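Long-range contacts in inositol dehydrogenase (PDB 4MKX), which probably catalyses the NAD-dependent oxidation of scyllo-inositol, as a sugar-alcohol dehydrogenase of the Gfo/Idh/MocA family: residues Leu45-Thr49 and Met75-Ile81; Met140-Asp145 and Arg302-Phe307; Ile162-Tyr168 and His260-Ile266; Val214-Gly218 and Ala340-Phe345. The contacts are given in a common frame with arbitrary orientation. Residues are numbered along the deposited sequence.

Contact 1: Leu45-Thr49 and Met75-Ile81; sequences LQAAT and MVQHADI
Residues Leu45-Thr49 form a strand of the parallel sheet of the Rossmann fold, extended except at Gln46 (-96/-39), where it kinks, between strands 18-23 and 67-69; Met75-Ile81 lies over one side of it. Met75-His78 ends helix 72-78. Ala79 N still bonds Met75 O at 2.8 Å, but Ala79 itself turns extended (-67/155), and Asp80 (-87/73) is the centre of an inverse gamma turn leading to strand 83-86. The segments approach with CA-CA distances of 6.8 Å for Thr49-Met75, 6.7 Å for Ala47-Ala79 and 6.6 Å for Gln46-Ile81. No hydrogen bond joins them; this is helix-on-sheet packing, and at the middle pair the small Ala47 and Ala79 leave each other room. Ala47 points inward, its CB 3.8 Å from Met75 SD, 3.9 Å from Ala79 CB and 4.0 Å from Ile81 CG2. Met75, t at chi1 and chi2, is long and flexible enough to reach across from the helix to the strand. Gln46 (chi1 t, chi2 p) lays its aliphatic part on the turn, CG 3.3 Å from Asp80 O and 3.9 Å from Ile81 CG2, while its NE2 bonds Glu67 on the adjacent strand. The exposed edge of the turn suits charged Asp80, which forms a salt bridge with Lys19. At the far end Thr49, in the m rotamer, sets its buried OG1 3.2 Å from Met75 SD.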
# COMPACT_ATOMS: atom_id res chain seq x y z
N LEU A 45 -6.37 -39.14 -13.64
CA LEU A 45 -5.17 -39.71 -13.02
C LEU A 45 -5.35 -41.22 -12.97
O LEU A 45 -6.11 -41.73 -12.15
CB LEU A 45 -4.93 -39.14 -11.62
CG LEU A 45 -3.55 -39.48 -11.04
CD1 LEU A 45 -2.46 -38.81 -11.84
CD2 LEU A 45 -3.46 -39.07 -9.59
N GLN A 46 -4.65 -41.91 -13.86
CA GLN A 46 -4.87 -43.33 -14.10
C GLN A 46 -3.90 -44.19 -13.30
O GLN A 46 -4.27 -45.25 -12.78
CB GLN A 46 -4.70 -43.61 -15.59
CG GLN A 46 -4.67 -45.09 -15.94
CD GLN A 46 -6.05 -45.74 -15.87
OE1 GLN A 46 -7.06 -45.06 -15.71
NE2 GLN A 46 -6.08 -47.06 -16.00
N ALA A 47 -2.65 -43.74 -13.20
CA ALA A 47 -1.61 -44.56 -12.59
C ALA A 47 -0.68 -43.72 -11.73
O ALA A 47 -0.52 -42.51 -11.96
CB ALA A 47 -0.82 -45.28 -13.67
N ALA A 48 -0.07 -44.35 -10.73
CA ALA A 48 0.92 -43.71 -9.89
C ALA A 48 2.08 -44.67 -9.64
O ALA A 48 1.86 -45.88 -9.53
CB ALA A 48 0.31 -43.27 -8.57
N THR A 49 3.30 -44.13 -9.58
CA THR A 49 4.49 -44.92 -9.24
C THR A 49 5.12 -44.34 -7.98
O THR A 49 5.33 -43.13 -7.89
CB THR A 49 5.54 -44.87 -10.35
OG1 THR A 49 5.04 -45.53 -11.51
CG2 THR A 49 6.84 -45.56 -9.91
N MET A 75 5.48 -48.92 -15.01
CA MET A 75 4.30 -48.10 -15.27
C MET A 75 4.20 -47.67 -16.73
O MET A 75 3.14 -47.79 -17.36
CB MET A 75 4.27 -46.85 -14.39
CG MET A 75 3.08 -45.94 -14.70
SD MET A 75 2.94 -44.49 -13.62
CE MET A 75 4.40 -43.57 -14.09
N VAL A 76 5.29 -47.16 -17.28
CA VAL A 76 5.26 -46.63 -18.63
C VAL A 76 5.06 -47.72 -19.70
O VAL A 76 4.50 -47.48 -20.78
CB VAL A 76 6.50 -45.77 -18.88
CG1 VAL A 76 6.42 -45.11 -20.21
CG2 VAL A 76 6.59 -44.70 -17.80
N GLN A 77 5.51 -48.93 -19.39
CA GLN A 77 5.35 -50.04 -20.33
C GLN A 77 3.95 -50.63 -20.30
O GLN A 77 3.43 -51.07 -21.32
CB GLN A 77 6.36 -51.14 -20.04
CG GLN A 77 7.79 -50.78 -20.36
CD GLN A 77 8.75 -51.89 -19.97
OE1 GLN A 77 8.59 -53.04 -20.38
NE2 GLN A 77 9.75 -51.55 -19.16
N HIS A 78 3.34 -50.66 -19.12
CA HIS A 78 2.12 -51.45 -18.94
C HIS A 78 0.84 -50.67 -18.61
O HIS A 78 -0.25 -51.13 -18.95
CB HIS A 78 2.35 -52.54 -17.90
CG HIS A 78 3.53 -53.41 -18.19
ND1 HIS A 78 4.57 -53.57 -17.30
CD2 HIS A 78 3.83 -54.19 -19.26
CE1 HIS A 78 5.47 -54.39 -17.82
NE2 HIS A 78 5.04 -54.78 -19.00
N ALA A 79 0.96 -49.51 -17.96
CA ALA A 79 -0.24 -48.77 -17.56
C ALA A 79 -1.02 -48.24 -18.76
O ALA A 79 -0.46 -48.03 -19.84
CB ALA A 79 0.12 -47.63 -16.60
N ASP A 80 -2.31 -48.02 -18.57
CA ASP A 80 -3.13 -47.45 -19.63
C ASP A 80 -3.06 -45.93 -19.57
O ASP A 80 -4.02 -45.27 -19.17
CB ASP A 80 -4.58 -47.91 -19.49
CG ASP A 80 -5.46 -47.43 -20.63
OD1 ASP A 80 -4.92 -47.11 -21.71
OD2 ASP A 80 -6.70 -47.40 -20.44
N ILE A 81 -1.92 -45.37 -19.97
CA ILE A 81 -1.71 -43.93 -19.88
C ILE A 81 -1.22 -43.35 -21.20
O ILE A 81 -0.61 -44.06 -22.01
CB ILE A 81 -0.72 -43.57 -18.77
CG1 ILE A 81 0.65 -44.21 -19.03
CG2 ILE A 81 -1.25 -44.00 -17.41
CD1 ILE A 81 1.68 -43.89 -17.93

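Contact 2: Met140-Asp145 and Arg302-Phe307; sequences MRRFDD and RFAQAF
Met140-Phe143, following strand 135-137, the last of the parallel Rossmann sheet, forms a 3-10 turn closed by Phe143 N to Met140 O at 2.8 Å. Asp144 then opens to -76/136 as the N-cap of helix 145-155. The contact holds this turn to Arg302-Phe307, where helix 304-319 starts; Asp144 and Ala306 meet at a CA-CA distance of 4.5 Å, which the small alanine permits. Gln305 (chi1 t) satisfies backbone on either side of Asp144: NE2 donates to Phe143 O and OE1 accepts from Asp145 N, both at 2.9 Å, and NE2 also meets Ser309. Asp144 (chi1 t) takes a two-pronged salt bridge from Arg302, NH1-OD1 2.9 Å and NH2-OD2 3.2 Å, while OD2 also caps Tyr147 N. Water 1 accepts from Ala306 N at 3.0 Å, with Asp144 OD1 (2.8 Å) and Arg302 O (3.2 Å) as acceptors in its reach. Met140 lies beside two rings in Met-aromatic contacts, SD 5.3 Å from the Phe303 centroid and 5.1 Å from that of Phe307; its CE makes a CH-pi contact 4.1 Å from the Phe303 centroid. The buried Asp144 carboxylate and the backbone groups of Phe143 and Asp145 thus all have partners.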
# COMPACT_ATOMS: atom_id res chain seq x y z
N MET A 140 6.39 -22.86 -13.50
CA MET A 140 5.01 -22.44 -13.33
C MET A 140 4.81 -20.93 -13.28
O MET A 140 3.71 -20.45 -13.51
CB MET A 140 4.37 -23.10 -12.10
CG MET A 140 4.75 -22.52 -10.75
SD MET A 140 6.46 -22.84 -10.30
CE MET A 140 6.52 -22.17 -8.65
N ARG A 141 5.87 -20.17 -13.01
CA ARG A 141 5.70 -18.71 -12.95
C ARG A 141 5.28 -18.15 -14.30
O ARG A 141 4.60 -17.14 -14.38
CB ARG A 141 6.97 -18.03 -12.46
CG ARG A 141 7.32 -18.43 -11.04
CD ARG A 141 8.40 -17.52 -10.51
NE ARG A 141 8.99 -18.06 -9.30
CZ ARG A 141 10.05 -17.53 -8.70
NH1 ARG A 141 10.61 -16.44 -9.20
NH2 ARG A 141 10.54 -18.11 -7.61
N ARG A 142 5.62 -18.86 -15.38
CA ARG A 142 5.16 -18.43 -16.69
C ARG A 142 3.64 -18.51 -16.83
O ARG A 142 3.08 -17.91 -17.75
CB ARG A 142 5.81 -19.26 -17.80
CG ARG A 142 7.32 -19.12 -17.84
CD ARG A 142 7.81 -19.65 -19.16
NE ARG A 142 9.26 -19.75 -19.23
CZ ARG A 142 9.92 -19.84 -20.38
NH1 ARG A 142 9.23 -19.84 -21.51
NH2 ARG A 142 11.24 -19.93 -20.39
N PHE A 143 2.98 -19.24 -15.94
CA PHE A 143 1.52 -19.35 -15.98
C PHE A 143 0.80 -18.56 -14.90
O PHE A 143 -0.42 -18.56 -14.83
CB PHE A 143 1.11 -20.82 -15.91
CG PHE A 143 1.53 -21.59 -17.11
CD1 PHE A 143 2.78 -22.17 -17.17
CD2 PHE A 143 0.68 -21.70 -18.20
CE1 PHE A 143 3.18 -22.87 -18.29
CE2 PHE A 143 1.08 -22.40 -19.33
CZ PHE A 143 2.33 -22.98 -19.36
N ASP A 144 1.57 -17.87 -14.07
CA ASP A 144 0.99 -17.11 -12.98
C ASP A 144 0.37 -15.82 -13.52
O ASP A 144 0.99 -15.15 -14.35
CB ASP A 144 2.10 -16.76 -11.97
CG ASP A 144 1.61 -15.86 -10.87
OD1 ASP A 144 0.87 -16.34 -9.98
OD2 ASP A 144 1.97 -14.67 -10.86
N ASP A 145 -0.83 -15.49 -13.05
CA ASP A 145 -1.56 -14.34 -13.56
C ASP A 145 -0.78 -13.04 -13.43
O ASP A 145 -0.78 -12.23 -14.35
CB ASP A 145 -2.93 -14.20 -12.90
CG ASP A 145 -3.95 -15.19 -13.43
OD1 ASP A 145 -3.76 -15.73 -14.55
OD2 ASP A 145 -4.96 -15.40 -12.73
N ARG A 302 0.84 -19.56 -2.65
CA ARG A 302 1.15 -18.47 -3.58
C ARG A 302 0.91 -18.90 -5.03
O ARG A 302 0.40 -18.12 -5.84
CB ARG A 302 2.61 -18.04 -3.42
CG ARG A 302 3.15 -17.13 -4.54
CD ARG A 302 2.44 -15.76 -4.57
NE ARG A 302 2.97 -14.95 -5.67
CZ ARG A 302 2.50 -14.98 -6.92
NH1 ARG A 302 1.47 -15.78 -7.23
NH2 ARG A 302 3.06 -14.23 -7.87
N PHE A 303 1.28 -20.13 -5.37
CA PHE A 303 1.25 -20.51 -6.77
C PHE A 303 0.17 -21.51 -7.12
O PHE A 303 0.25 -22.17 -8.16
CB PHE A 303 2.64 -20.97 -7.25
CG PHE A 303 3.63 -19.84 -7.38
CD1 PHE A 303 3.43 -18.85 -8.32
CD2 PHE A 303 4.74 -19.77 -6.54
CE1 PHE A 303 4.32 -17.79 -8.45
CE2 PHE A 303 5.64 -18.72 -6.66
CZ PHE A 303 5.43 -17.72 -7.61
N ALA A 304 -0.87 -21.57 -6.30
CA ALA A 304 -1.97 -22.50 -6.56
C ALA A 304 -2.54 -22.37 -7.97
O ALA A 304 -2.75 -23.37 -8.67
CB ALA A 304 -3.07 -22.31 -5.52
N GLN A 305 -2.83 -21.13 -8.37
CA GLN A 305 -3.38 -20.85 -9.69
C GLN A 305 -2.42 -21.24 -10.80
O GLN A 305 -2.84 -21.82 -11.81
CB GLN A 305 -3.75 -19.36 -9.80
CG GLN A 305 -4.15 -18.92 -11.21
CD GLN A 305 -3.00 -18.31 -11.99
OE1 GLN A 305 -2.33 -17.39 -11.52
NE2 GLN A 305 -2.74 -18.84 -13.18
N ALA A 306 -1.14 -20.94 -10.62
CA ALA A 306 -0.14 -21.23 -11.64
C ALA A 306 0.01 -22.73 -11.87
O ALA A 306 0.21 -23.17 -13.00
CB ALA A 306 1.19 -20.62 -11.27
N PHE A 307 -0.05 -23.52 -10.80
CA PHE A 307 0.03 -24.97 -10.96
C PHE A 307 -1.14 -25.50 -11.79
O PHE A 307 -0.94 -26.29 -12.71
CB PHE A 307 0.07 -25.67 -9.59
CG PHE A 307 1.36 -25.50 -8.86
CD1 PHE A 307 2.58 -25.72 -9.50
CD2 PHE A 307 1.37 -25.09 -7.53
CE1 PHE A 307 3.78 -25.56 -8.82
CE2 PHE A 307 2.57 -24.92 -6.85
CZ PHE A 307 3.78 -25.15 -7.50
O HOH W 1 -0.39 -18.60 -8.91

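Contact 3: Ile162-Tyr168 and His260-Ile266; sequences ITLIRSY and HVETEII
Arg166 lies across the side chains of Glu262 and Glu264 on the adjacent strand, its guanidinium edge meeting both carboxylates: NH2 reaches Glu262 OE2 at 2.8 Å and Glu264 OE1 at 2.9 Å, and NH1 reaches Glu262 OE1 at 3.2 Å. Chi1 and chi2 are t, and a p turn at chi3 carries the end across. His260 NE2 adds a bond to Glu262 OE1 at 2.9 Å, so the buried charges share a network. Beneath it, Ile162-Tyr168 and His260-Ile266 run antiparallel, at 174° with axes 4.6 Å apart. Hydrogen-bonded pairs are Leu164-Ile266, Arg166-Glu264 and Tyr168-Glu262, for example Glu264 N to Arg166 O at 2.7 Å and Tyr168 N to Glu262 O at 2.8 Å; Ile165-Ile265 and Ser167-Thr263 are non-hydrogen-bonded. At one end Thr163 and Leu164 both face Ile266 in a classic beta bulge, their N atoms 2.8 and 3.3 Å from Ile266 O.

The face of Arg166 and Tyr168 meets the third subunit, whose Tyr168 bonds Glu264 and whose Arg273 pairs with Glu262. On the other face, beta-branched Ile165 and Ile265 rest on helix 197-207, and Ser167 and Thr263 find Asp199 and Tyr147. Within the C-terminal domain's mixed sheet, strand 246-252 flanks Ile162-Tyr168 and strand 271-274 flanks His260-Ile266.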
# COMPACT_ATOMS: atom_id res chain seq x y z
N ILE A 162 14.52 -3.49 -21.19
CA ILE A 162 14.82 -3.84 -19.81
C ILE A 162 16.28 -3.59 -19.48
O ILE A 162 17.17 -4.02 -20.20
CB ILE A 162 14.47 -5.31 -19.56
CG1 ILE A 162 12.96 -5.49 -19.71
CG2 ILE A 162 14.98 -5.75 -18.19
CD1 ILE A 162 12.50 -6.94 -19.65
N THR A 163 16.54 -2.86 -18.41
CA THR A 163 17.92 -2.58 -18.02
C THR A 163 18.36 -3.43 -16.82
O THR A 163 19.52 -3.78 -16.70
CB THR A 163 18.11 -1.12 -17.66
OG1 THR A 163 17.42 -0.87 -16.44
CG2 THR A 163 17.53 -0.21 -18.73
N LEU A 164 17.43 -3.74 -15.93
CA LEU A 164 17.79 -4.50 -14.74
C LEU A 164 16.61 -5.34 -14.27
O LEU A 164 15.47 -4.88 -14.27
CB LEU A 164 18.21 -3.54 -13.61
CG LEU A 164 18.74 -4.17 -12.31
CD1 LEU A 164 19.76 -3.24 -11.70
CD2 LEU A 164 17.62 -4.41 -11.31
N ILE A 165 16.89 -6.57 -13.87
CA ILE A 165 15.87 -7.38 -13.23
C ILE A 165 16.40 -7.82 -11.87
O ILE A 165 17.52 -8.29 -11.75
CB ILE A 165 15.49 -8.60 -14.07
CG1 ILE A 165 14.80 -8.14 -15.34
CG2 ILE A 165 14.53 -9.49 -13.29
CD1 ILE A 165 14.33 -9.29 -16.22
N ARG A 166 15.58 -7.64 -10.83
CA ARG A 166 15.92 -8.11 -9.49
C ARG A 166 14.88 -9.15 -9.13
O ARG A 166 13.69 -8.89 -9.24
CB ARG A 166 15.88 -6.97 -8.47
CG ARG A 166 16.07 -7.45 -7.04
CD ARG A 166 16.05 -6.30 -6.00
NE ARG A 166 14.81 -5.53 -6.00
CZ ARG A 166 13.72 -5.87 -5.32
NH1 ARG A 166 13.71 -6.98 -4.59
NH2 ARG A 166 12.62 -5.11 -5.38
N SER A 167 15.31 -10.33 -8.73
CA SER A 167 14.35 -11.35 -8.32
C SER A 167 14.76 -12.00 -7.01
O SER A 167 15.93 -12.35 -6.81
CB SER A 167 14.16 -12.38 -9.45
OG SER A 167 12.87 -12.99 -9.35
N TYR A 168 13.80 -12.13 -6.10
CA TYR A 168 14.04 -12.72 -4.79
C TYR A 168 13.18 -13.95 -4.67
O TYR A 168 11.99 -13.91 -4.99
CB TYR A 168 13.55 -11.77 -3.70
CG TYR A 168 14.43 -10.60 -3.33
CD1 TYR A 168 15.48 -10.17 -4.14
CD2 TYR A 168 14.20 -9.92 -2.15
CE1 TYR A 168 16.28 -9.09 -3.76
CE2 TYR A 168 14.98 -8.84 -1.77
CZ TYR A 168 16.01 -8.43 -2.56
OH TYR A 168 16.77 -7.37 -2.15
N HIS A 260 8.53 -15.26 0.33
CA HIS A 260 8.78 -14.01 -0.38
C HIS A 260 9.34 -14.29 -1.76
O HIS A 260 10.50 -14.64 -1.91
CB HIS A 260 9.74 -13.10 0.38
CG HIS A 260 9.84 -11.72 -0.20
ND1 HIS A 260 9.21 -10.63 0.35
CD2 HIS A 260 10.47 -11.27 -1.31
CE1 HIS A 260 9.48 -9.55 -0.37
NE2 HIS A 260 10.24 -9.91 -1.38
N VAL A 261 8.49 -14.15 -2.77
CA VAL A 261 8.91 -14.26 -4.16
C VAL A 261 8.50 -12.97 -4.85
O VAL A 261 7.32 -12.63 -4.91
CB VAL A 261 8.28 -15.47 -4.86
CG1 VAL A 261 8.55 -15.44 -6.35
CG2 VAL A 261 8.86 -16.75 -4.28
N GLU A 262 9.49 -12.23 -5.32
CA GLU A 262 9.27 -10.88 -5.80
C GLU A 262 10.16 -10.71 -7.02
O GLU A 262 11.30 -11.17 -7.02
CB GLU A 262 9.67 -9.86 -4.73
CG GLU A 262 9.56 -8.39 -5.19
CD GLU A 262 10.26 -7.43 -4.27
OE1 GLU A 262 10.94 -7.89 -3.32
OE2 GLU A 262 10.15 -6.20 -4.49
N THR A 263 9.64 -10.08 -8.07
CA THR A 263 10.45 -9.79 -9.24
C THR A 263 10.24 -8.35 -9.65
O THR A 263 9.11 -7.90 -9.84
CB THR A 263 10.07 -10.71 -10.41
OG1 THR A 263 10.30 -12.06 -10.00
CG2 THR A 263 10.95 -10.43 -11.62
N GLU A 264 11.34 -7.62 -9.78
CA GLU A 264 11.33 -6.22 -10.15
C GLU A 264 11.97 -6.09 -11.52
O GLU A 264 13.02 -6.67 -11.78
CB GLU A 264 12.17 -5.45 -9.13
CG GLU A 264 12.57 -4.07 -9.52
CD GLU A 264 13.52 -3.49 -8.50
OE1 GLU A 264 13.04 -3.07 -7.43
OE2 GLU A 264 14.74 -3.50 -8.75
N ILE A 265 11.33 -5.32 -12.40
CA ILE A 265 11.88 -5.08 -13.73
C ILE A 265 12.01 -3.57 -13.91
O ILE A 265 11.03 -2.83 -13.82
CB ILE A 265 10.94 -5.66 -14.81
CG1 ILE A 265 10.66 -7.14 -14.55
CG2 ILE A 265 11.59 -5.51 -16.19
CD1 ILE A 265 9.61 -7.71 -15.45
N ILE A 266 13.24 -3.11 -14.15
CA ILE A 266 13.49 -1.70 -14.43
C ILE A 266 13.74 -1.54 -15.92
O ILE A 266 14.58 -2.24 -16.49
CB ILE A 266 14.72 -1.20 -13.68
CG1 ILE A 266 14.53 -1.42 -12.17
CG2 ILE A 266 14.92 0.28 -13.96
CD1 ILE A 266 15.67 -0.90 -11.32

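Contact 4: Val214-Gly218 and Ala340-Phe345; sequences VWAIG and ALQEAF
Helix 340-345 crosses the extended strand Val214-Gly218 at -61°, the axes approaching to 6.3 Å. Ala340 begins the contact, its CB 4.1 Å from Val214 CG2. Leu341 (chi1 m, chi2 t) reaches toward the strand with CD2, 3.8 Å from Val214 CB and 4.3 Å from Ala216 CB, and its O lies 3.6 Å from Ala216 CB. One helical turn after Ala340, Ala344 points at the strand, CB 4.0 Å from both Val214 CG2 and Trp215 CA; its small size lets the CA atoms of Trp215 and Ala344 come to 5.3 Å. Phe345 (chi1 t) ends the walk, 4.8 Å CA-CA from Ala216, whose small side chain permits it. Its CA sits 3.4 Å from Ala216 O in a CA-H...O contact, and its ring edge comes 3.7 Å (CE1) from Gly218 N, where a CB would be cramped. Water 2 donates to Ala216 O and Phe345 O, both at 2.9 Å. No hydrogen bond joins strand and helix directly; helix 328-347 covers the mixed sheet by apolar fit, and a CA-H...O contact and one bridging water link their backbones.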
# COMPACT_ATOMS: atom_id res chain seq x y z
N VAL A 214 28.65 -14.20 -13.78
CA VAL A 214 28.00 -14.09 -12.49
C VAL A 214 29.01 -14.07 -11.35
O VAL A 214 30.12 -14.61 -11.47
CB VAL A 214 27.04 -15.28 -12.23
CG1 VAL A 214 26.02 -15.41 -13.35
CG2 VAL A 214 27.81 -16.58 -12.09
N TRP A 215 28.64 -13.44 -10.25
CA TRP A 215 29.36 -13.58 -9.00
C TRP A 215 28.29 -13.81 -7.96
O TRP A 215 27.22 -13.20 -8.03
CB TRP A 215 30.16 -12.31 -8.67
CG TRP A 215 30.97 -12.39 -7.39
CD1 TRP A 215 31.65 -13.48 -6.91
CD2 TRP A 215 31.17 -11.34 -6.44
NE1 TRP A 215 32.26 -13.16 -5.72
CE2 TRP A 215 31.97 -11.86 -5.40
CE3 TRP A 215 30.73 -10.01 -6.36
CZ2 TRP A 215 32.37 -11.09 -4.31
CZ3 TRP A 215 31.13 -9.25 -5.27
CH2 TRP A 215 31.94 -9.79 -4.25
N ALA A 216 28.54 -14.70 -7.01
CA ALA A 216 27.57 -15.01 -5.97
C ALA A 216 28.29 -15.10 -4.64
O ALA A 216 29.42 -15.62 -4.55
CB ALA A 216 26.82 -16.31 -6.27
N ILE A 217 27.64 -14.57 -3.62
CA ILE A 217 28.14 -14.65 -2.26
C ILE A 217 27.03 -15.13 -1.35
O ILE A 217 25.86 -15.17 -1.73
CB ILE A 217 28.70 -13.30 -1.75
CG1 ILE A 217 27.62 -12.22 -1.72
CG2 ILE A 217 29.87 -12.83 -2.62
CD1 ILE A 217 28.18 -10.85 -1.28
N GLY A 218 27.38 -15.52 -0.14
CA GLY A 218 26.38 -16.05 0.76
C GLY A 218 26.89 -16.13 2.17
O GLY A 218 28.07 -15.92 2.43
N ALA A 340 26.69 -22.30 -12.48
CA ALA A 340 27.63 -21.20 -12.54
C ALA A 340 27.57 -20.36 -11.28
O ALA A 340 28.61 -19.91 -10.78
CB ALA A 340 27.37 -20.34 -13.76
N LEU A 341 26.36 -20.14 -10.76
CA LEU A 341 26.20 -19.40 -9.51
C LEU A 341 26.82 -20.16 -8.35
O LEU A 341 27.47 -19.58 -7.50
CB LEU A 341 24.71 -19.14 -9.22
CG LEU A 341 24.01 -18.13 -10.13
CD1 LEU A 341 22.50 -18.23 -9.93
CD2 LEU A 341 24.48 -16.73 -9.82
N GLN A 342 26.65 -21.48 -8.34
CA GLN A 342 27.23 -22.30 -7.29
C GLN A 342 28.76 -22.27 -7.35
O GLN A 342 29.44 -22.24 -6.32
CB GLN A 342 26.76 -23.74 -7.42
CG GLN A 342 26.56 -24.41 -6.10
CD GLN A 342 25.45 -23.75 -5.30
OE1 GLN A 342 24.31 -23.65 -5.77
NE2 GLN A 342 25.79 -23.29 -4.10
N GLU A 343 29.29 -22.30 -8.57
CA GLU A 343 30.74 -22.31 -8.75
C GLU A 343 31.32 -20.97 -8.34
O GLU A 343 32.37 -20.91 -7.69
CB GLU A 343 31.11 -22.62 -10.19
CG GLU A 343 32.60 -22.87 -10.38
CD GLU A 343 32.99 -23.05 -11.82
OE1 GLU A 343 32.09 -23.30 -12.66
OE2 GLU A 343 34.20 -22.92 -12.13
N ALA A 344 30.65 -19.89 -8.72
CA ALA A 344 31.07 -18.55 -8.34
C ALA A 344 31.09 -18.39 -6.83
O ALA A 344 31.98 -17.75 -6.27
CB ALA A 344 30.17 -17.50 -8.98
N PHE A 345 30.10 -18.97 -6.16
CA PHE A 345 30.07 -18.92 -4.71
C PHE A 345 31.23 -19.69 -4.05
O PHE A 345 31.85 -19.19 -3.11
CB PHE A 345 28.74 -19.44 -4.17
CG PHE A 345 28.77 -19.70 -2.71
CD1 PHE A 345 28.78 -18.64 -1.81
CD2 PHE A 345 28.86 -20.99 -2.22
CE1 PHE A 345 28.84 -18.86 -0.46
CE2 PHE A 345 28.92 -21.22 -0.86
CZ PHE A 345 28.92 -20.16 0.02
O HOH W 2 31.47 -16.31 -2.62

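How the contacts relate
All four contacts are mostly buried, but they differ in place and chemistry. Contact 1 belongs to the Rossmann sheet and stands apart, its centre about 40 Å from those of contacts 3 and 4, on the opposite side of the chain's centre. Contacts 3 and 4 hold strands of the same mixed sheet, and both reach the third subunit: one joins strand to strand by backbone bonds and salt bridges, the other lays a helix on the sheet by apolar fit, as contact 1 does. Contact 2, whose centre lies about 10 Å from the centre of the chain, joins a loop to the start of a helix by one salt bridge and a bridging amide, its aspartate also acting as an N-cap, and meets contact 3 where Arg141 CZ lies 3.5 Å from Val261 CG1.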